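Local coordinates for DNA damage response protein Rtt109, putative (Neosartorya fumigata, PDB 5ZB9) that probably acetylates histone H3 lysines using acetyl-CoA, in an Asf1-dependent reaction linked to DNA replication and the response to DNA damage, at residues Pro107-Leu111 against Leu112-Ser116; Arg171-Asp174 against Pro175-Arg178; Pro248-Pro252 against Arg253-Pro257. All coordinates share one frame; numbering follows the deposited sequence.

Interaction 1. Residues Pro107-Leu111 against Leu112-Ser116; sequences PKVSL and LRLIS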
# COMPACT_ATOMS: atom_id res chain seq x y z
N PRO A 107 14.27 -5.87 20.92
CA PRO A 107 15.45 -5.50 20.13
C PRO A 107 15.30 -4.20 19.32
O PRO A 107 14.19 -3.68 19.16
CB PRO A 107 15.64 -6.70 19.20
CG PRO A 107 15.13 -7.84 20.00
CD PRO A 107 13.93 -7.29 20.74
N LYS A 108 16.43 -3.72 18.81
CA LYS A 108 16.54 -2.36 18.29
C LYS A 108 16.04 -2.17 16.86
O LYS A 108 15.67 -1.05 16.48
CB LYS A 108 18.00 -1.89 18.39
CG LYS A 108 18.52 -1.81 19.82
CD LYS A 108 19.85 -1.07 19.87
CE LYS A 108 20.27 -0.76 21.30
NZ LYS A 108 21.49 0.08 21.36
N VAL A 109 16.04 -3.24 16.06
CA VAL A 109 15.47 -3.17 14.71
C VAL A 109 14.01 -2.74 14.81
O VAL A 109 13.32 -3.10 15.77
CB VAL A 109 15.56 -4.53 13.97
CG1 VAL A 109 17.01 -4.82 13.56
CG2 VAL A 109 15.00 -5.65 14.83
N SER A 110 13.54 -1.94 13.85
CA SER A 110 12.16 -1.49 13.90
C SER A 110 11.27 -2.70 13.68
O SER A 110 11.15 -3.20 12.56
CB SER A 110 11.87 -0.39 12.85
OG SER A 110 10.57 0.20 13.02
N LEU A 111 10.67 -3.19 14.76
CA LEU A 111 9.68 -4.25 14.67
C LEU A 111 8.57 -3.84 13.72
O LEU A 111 8.07 -4.66 12.96
CB LEU A 111 9.10 -4.58 16.04
CG LEU A 111 10.04 -5.34 16.96
CD1 LEU A 111 9.37 -5.60 18.31
CD2 LEU A 111 10.48 -6.63 16.29
N LEU A 112 8.19 -2.57 13.77
CA LEU A 112 7.11 -2.09 12.92
C LEU A 112 7.51 -2.19 11.44
O LEU A 112 6.67 -2.53 10.60
CB LEU A 112 6.72 -0.66 13.28
CG LEU A 112 6.38 -0.42 14.76
CD1 LEU A 112 5.66 0.91 14.93
CD2 LEU A 112 5.55 -1.56 15.34
N ARG A 113 8.78 -1.94 11.14
CA ARG A 113 9.24 -2.08 9.76
C ARG A 113 9.18 -3.55 9.34
O ARG A 113 8.71 -3.87 8.25
CB ARG A 113 10.66 -1.53 9.57
CG ARG A 113 11.20 -1.71 8.15
CD ARG A 113 12.59 -1.07 7.94
NE ARG A 113 13.61 -1.58 8.85
CZ ARG A 113 14.14 -2.80 8.80
NH1 ARG A 113 13.74 -3.66 7.87
NH2 ARG A 113 15.06 -3.16 9.68
N LEU A 114 9.65 -4.43 10.22
CA LEU A 114 9.67 -5.87 9.93
C LEU A 114 8.26 -6.42 9.71
O LEU A 114 8.02 -7.20 8.78
CB LEU A 114 10.36 -6.62 11.06
CG LEU A 114 11.88 -6.44 11.10
CD1 LEU A 114 12.48 -7.19 12.27
CD2 LEU A 114 12.49 -6.90 9.79
N ILE A 115 7.33 -6.00 10.56
CA ILE A 115 5.95 -6.42 10.45
C ILE A 115 5.33 -5.96 9.13
O ILE A 115 4.75 -6.78 8.40
CB ILE A 115 5.12 -5.90 11.63
CG1 ILE A 115 5.58 -6.56 12.93
CG2 ILE A 115 3.63 -6.17 11.41
CD1 ILE A 115 4.94 -5.98 14.16
N SER A 116 5.46 -4.67 8.82
CA SER A 116 4.91 -4.11 7.58
C SER A 116 5.45 -4.80 6.33
O SER A 116 4.70 -5.07 5.40
CB SER A 116 5.23 -2.61 7.50
OG SER A 116 4.81 -1.93 8.67
O HOH W 1 9.87 -0.33 15.67
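The CG2 methyl of Val109 lies against CD1 of Leu114, 3.9 Å away, with the two side chains passing at a slant. Val109 is the residue just before the N-cap and Leu114 the fourth of helix 111-127, so the pair meets the definition of a hydrophobic staple, although high B-factors make the valine end less certain. Between them sits Ser110, the N-cap. Its OG, turned away from its own backbone N (chi1 -171°), faces the first turn and accepts a weak bond from Arg113 N at 3.4 Å. A water 2.8 Å from Ser110 OG also accepts weakly from Leu112 N, extending the cap. The serine carbonyl O takes Leu114 N at 3.0 Å, and Leu111 O takes Ile115 N at 2.8 Å, starting regular helical bonding. At the next carbonyl, Leu112 O is gripped twice: Ser116 N and Ser116 OG (2.7 Å) arrive from opposite faces of its plane. Leu112 and Arg113 belong to the CoA site seen in another structure of this protein, and Ser110 touches its Trp168. The weak OG bond and the water give first-turn N-H groups partners that no preceding helical carbonyl supplies, while the staple joins the loop to the helix.

Interaction 2. Residues Arg171-Asp174 against Pro175-Arg178; sequences RVID and PILR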
# COMPACT_ATOMS: atom_id res chain seq x y z
N ARG A 171 12.36 1.76 3.00
CA ARG A 171 13.09 0.67 3.66
C ARG A 171 12.18 -0.54 3.87
O ARG A 171 12.65 -1.67 3.92
CB ARG A 171 13.67 1.14 4.99
CG ARG A 171 14.88 2.08 4.86
CD ARG A 171 15.52 2.36 6.22
NE ARG A 171 14.60 3.07 7.10
CZ ARG A 171 14.65 4.38 7.34
NH1 ARG A 171 13.76 4.94 8.15
NH2 ARG A 171 15.59 5.13 6.77
N VAL A 172 10.88 -0.30 3.97
CA VAL A 172 9.91 -1.40 4.06
C VAL A 172 9.85 -2.14 2.73
O VAL A 172 9.83 -3.37 2.68
CB VAL A 172 8.50 -0.88 4.42
CG1 VAL A 172 7.46 -1.97 4.19
CG2 VAL A 172 8.46 -0.36 5.86
N ILE A 173 9.81 -1.36 1.66
CA ILE A 173 9.67 -1.87 0.30
C ILE A 173 10.96 -2.53 -0.22
O ILE A 173 10.89 -3.53 -0.94
CB ILE A 173 9.22 -0.71 -0.63
CG1 ILE A 173 7.75 -0.38 -0.35
CG2 ILE A 173 9.44 -1.02 -2.11
CD1 ILE A 173 6.86 -1.59 -0.41
N ASP A 174 12.12 -1.99 0.16
CA ASP A 174 13.40 -2.43 -0.42
C ASP A 174 13.62 -3.95 -0.40
O ASP A 174 13.98 -4.52 -1.43
CB ASP A 174 14.56 -1.72 0.29
CG ASP A 174 15.85 -1.73 -0.53
OD1 ASP A 174 15.79 -1.51 -1.75
OD2 ASP A 174 16.93 -1.97 0.05
N PRO A 175 13.41 -4.63 0.74
CA PRO A 175 13.65 -6.08 0.72
C PRO A 175 12.65 -6.86 -0.13
O PRO A 175 12.98 -7.92 -0.66
CB PRO A 175 13.53 -6.49 2.19
CG PRO A 175 13.73 -5.24 2.95
CD PRO A 175 13.11 -4.17 2.11
N ILE A 176 11.43 -6.35 -0.26
CA ILE A 176 10.46 -6.98 -1.14
C ILE A 176 10.96 -6.86 -2.57
O ILE A 176 11.01 -7.84 -3.31
CB ILE A 176 9.08 -6.35 -1.04
CG1 ILE A 176 8.61 -6.32 0.41
CG2 ILE A 176 8.09 -7.11 -1.91
CD1 ILE A 176 7.20 -5.81 0.57
N LEU A 177 11.33 -5.63 -2.92
CA LEU A 177 11.87 -5.29 -4.23
C LEU A 177 13.01 -6.23 -4.62
O LEU A 177 13.06 -6.74 -5.73
CB LEU A 177 12.35 -3.83 -4.25
CG LEU A 177 13.30 -3.35 -5.35
CD1 LEU A 177 12.64 -3.32 -6.72
CD2 LEU A 177 13.87 -1.98 -5.01
N ARG A 178 13.91 -6.48 -3.67
CA ARG A 178 15.15 -7.16 -3.99
C ARG A 178 15.08 -8.69 -3.91
O ARG A 178 16.09 -9.36 -4.02
CB ARG A 178 16.26 -6.64 -3.08
CG ARG A 178 16.58 -5.20 -3.39
CD ARG A 178 17.75 -4.69 -2.61
NE ARG A 178 17.91 -3.25 -2.80
CZ ARG A 178 18.54 -2.71 -3.83
NH1 ARG A 178 19.07 -3.48 -4.77
NH2 ARG A 178 18.63 -1.38 -3.92
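Arg171 O lies 3.1 Å from CD of Pro175, where an unbroken helix would have an amide N-H: this is a proline kink near the C-terminal end of helix 162-177. Because Pro175 N carries no hydrogen, the bond to the preceding turn is missing. Arg171 itself is part of the CoA site seen in another structure of this protein, so the kink lies one turn beyond a ligand-binding residue. Val172 follows, its carbonyl O also near the proline ring, 3.4 Å from CD. Regular bonding resumes at Ile173, whose O accepts from Leu177 N at 2.9 Å in an almost straight bond. The ends of Ile173 and Ile176 meet loosely, CD1 to CD1, on the buried flank; Ile173 continues onto Trp235 and Leu319, Ile176 onto Leu321. Asp174 is bonded to Arg178 by both backbone and side chain. Its carbonyl O takes Arg178 N at 3.0 Å, while CG, anti to the backbone N (chi1 -160°), holds the carboxylate out from the helix flank, and the extended Arg178 side chain folds back to meet it. There a salt bridge forms in which the carboxylate and guanidinium planes stand 80° apart. Thr224 and Trp235 also bond this carboxylate, and Asp228 pairs with the far end of Arg178, so the last turn is tied to its surroundings by a network of salt bridges and hydrogen bonds. Arg178 NE reaches Asp174 OD1 at 2.9 Å from the syn side, 33° out of the carboxylate plane, and Asp174 OD2 only weakly at 3.3 Å.

Interaction 3. Residues Pro248-Pro252 against Arg253-Pro257; sequences PNAPP and RCLVP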
# COMPACT_ATOMS: atom_id res chain seq x y z
N PRO A 248 -1.00 5.75 -22.99
CA PRO A 248 -0.25 6.88 -22.42
C PRO A 248 -0.61 8.21 -23.07
O PRO A 248 -0.10 9.26 -22.66
CB PRO A 248 1.21 6.51 -22.72
CG PRO A 248 1.19 5.04 -22.98
CD PRO A 248 -0.11 4.77 -23.63
N ASN A 249 -1.47 8.16 -24.09
CA ASN A 249 -1.89 9.37 -24.79
C ASN A 249 -3.30 9.79 -24.42
O ASN A 249 -3.77 10.83 -24.87
CB ASN A 249 -1.79 9.16 -26.31
CG ASN A 249 -0.37 9.35 -26.83
OD1 ASN A 249 0.60 9.26 -26.08
ND2 ASN A 249 -0.25 9.63 -28.12
N ALA A 250 -3.96 8.99 -23.59
CA ALA A 250 -5.26 9.35 -23.04
C ALA A 250 -5.13 10.62 -22.18
O ALA A 250 -4.02 11.01 -21.82
CB ALA A 250 -5.82 8.19 -22.23
N PRO A 251 -6.26 11.29 -21.87
CA PRO A 251 -6.15 12.51 -21.06
C PRO A 251 -5.54 12.23 -19.68
O PRO A 251 -5.77 11.15 -19.13
CB PRO A 251 -7.60 12.98 -20.93
CG PRO A 251 -8.32 12.32 -22.04
CD PRO A 251 -7.65 11.01 -22.25
N PRO A 252 -4.78 13.19 -19.14
CA PRO A 252 -4.06 12.98 -17.87
C PRO A 252 -4.96 12.44 -16.76
O PRO A 252 -4.49 11.65 -15.95
CB PRO A 252 -3.54 14.38 -17.54
CG PRO A 252 -3.42 15.05 -18.86
CD PRO A 252 -4.54 14.53 -19.70
N ARG A 253 -6.23 12.84 -16.73
CA ARG A 253 -7.14 12.39 -15.69
C ARG A 253 -7.34 10.88 -15.66
O ARG A 253 -7.89 10.33 -14.70
CB ARG A 253 -8.51 13.08 -15.83
CG ARG A 253 -9.31 12.67 -17.06
CD ARG A 253 -10.68 13.35 -17.06
NE ARG A 253 -11.36 13.13 -15.79
CZ ARG A 253 -12.17 12.11 -15.55
NH1 ARG A 253 -12.41 11.22 -16.51
NH2 ARG A 253 -12.73 11.98 -14.36
N CYS A 254 -6.90 10.20 -16.72
CA CYS A 254 -7.06 8.75 -16.84
C CYS A 254 -5.79 8.00 -16.48
O CYS A 254 -5.79 6.78 -16.38
CB CYS A 254 -7.47 8.37 -18.27
SG CYS A 254 -8.89 9.24 -18.94
N LEU A 255 -4.70 8.74 -16.29
CA LEU A 255 -3.38 8.13 -16.19
C LEU A 255 -2.89 7.97 -14.75
O LEU A 255 -1.85 7.37 -14.53
CB LEU A 255 -2.38 8.96 -17.00
CG LEU A 255 -2.79 9.17 -18.46
CD1 LEU A 255 -1.71 9.92 -19.23
CD2 LEU A 255 -3.12 7.84 -19.13
N VAL A 256 -3.63 8.52 -13.79
CA VAL A 256 -3.25 8.49 -12.37
C VAL A 256 -4.25 7.69 -11.53
O VAL A 256 -5.46 7.88 -11.65
CB VAL A 256 -3.15 9.91 -11.81
CG1 VAL A 256 -2.67 9.88 -10.37
CG2 VAL A 256 -2.22 10.75 -12.66
N PRO A 257 -3.77 6.79 -10.67
CA PRO A 257 -4.73 5.97 -9.92
C PRO A 257 -5.39 6.74 -8.77
O PRO A 257 -4.74 7.57 -8.14
CB PRO A 257 -3.87 4.82 -9.39
CG PRO A 257 -2.50 5.40 -9.27
CD PRO A 257 -2.37 6.41 -10.38
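Leu255 and Ala250 form the apolar centre, with the leucine CD2 methyl 4.1 Å from the alanine CB. The other branch of Leu255 goes further back along the loop: CD1 rests 3.6 Å from Ala250 O and also approaches Pro248 O. With CG set anti to its own carbonyl carbon (chi1 -55°), the leucine projects both methyls back across the preceding residues, and Leu241 of helix 241-244 packs on it as well. Next to this centre, Cys254 places SG 4.0 Å from CD of Pro251, a sulfur-to-ring contact that extends the apolar patch, while the cysteine CB faces that of Ala250 more loosely. Moving outward, the backbone supplies two successive bonds. Cys254 N donates to Pro251 O at 2.8 Å. Leu255 N donates to Pro252 O at 2.9 Å, yet it comes from above the carbonyl plane, 57° out of it, and so does not use a lone pair. At the polar edge the Arg253 side chain leads off from the loop, and its NE forms a salt bridge to Asp272, anchoring the turn to helix 266-272. Arg253 and Pro252 both touch Trp291, and Tyr239 OH bonds the carbonyl of Leu255. Each backbone bond runs from residue i+3 to residue i, and the inner residues Pro252, Arg253 and Cys254 all have helical-type backbone angles, the signature of two overlapping type I beta turns after a proline-rich approach.

How the interactions relate
From the N terminus the three contacts follow in series; none nests within or crosses another, and each closes a local turn. Interaction 1 lies where the loop after strand 86-96 enters helix 111-127, and interaction 2 at the opposite sort of boundary, the C-terminal end of helix 162-177. These two meet: Arg113 packs on Arg171 and Val172, with CD of Arg113 3.8 Å from CB of Arg171, so two CoA-site residues from different helices lie side by side. Interaction 3 turns the loop between helices 241-244 and 266-272. It is on the other side of the chain's centre from interaction 1, their nearest atoms about 19 Å apart, and touches neither partner.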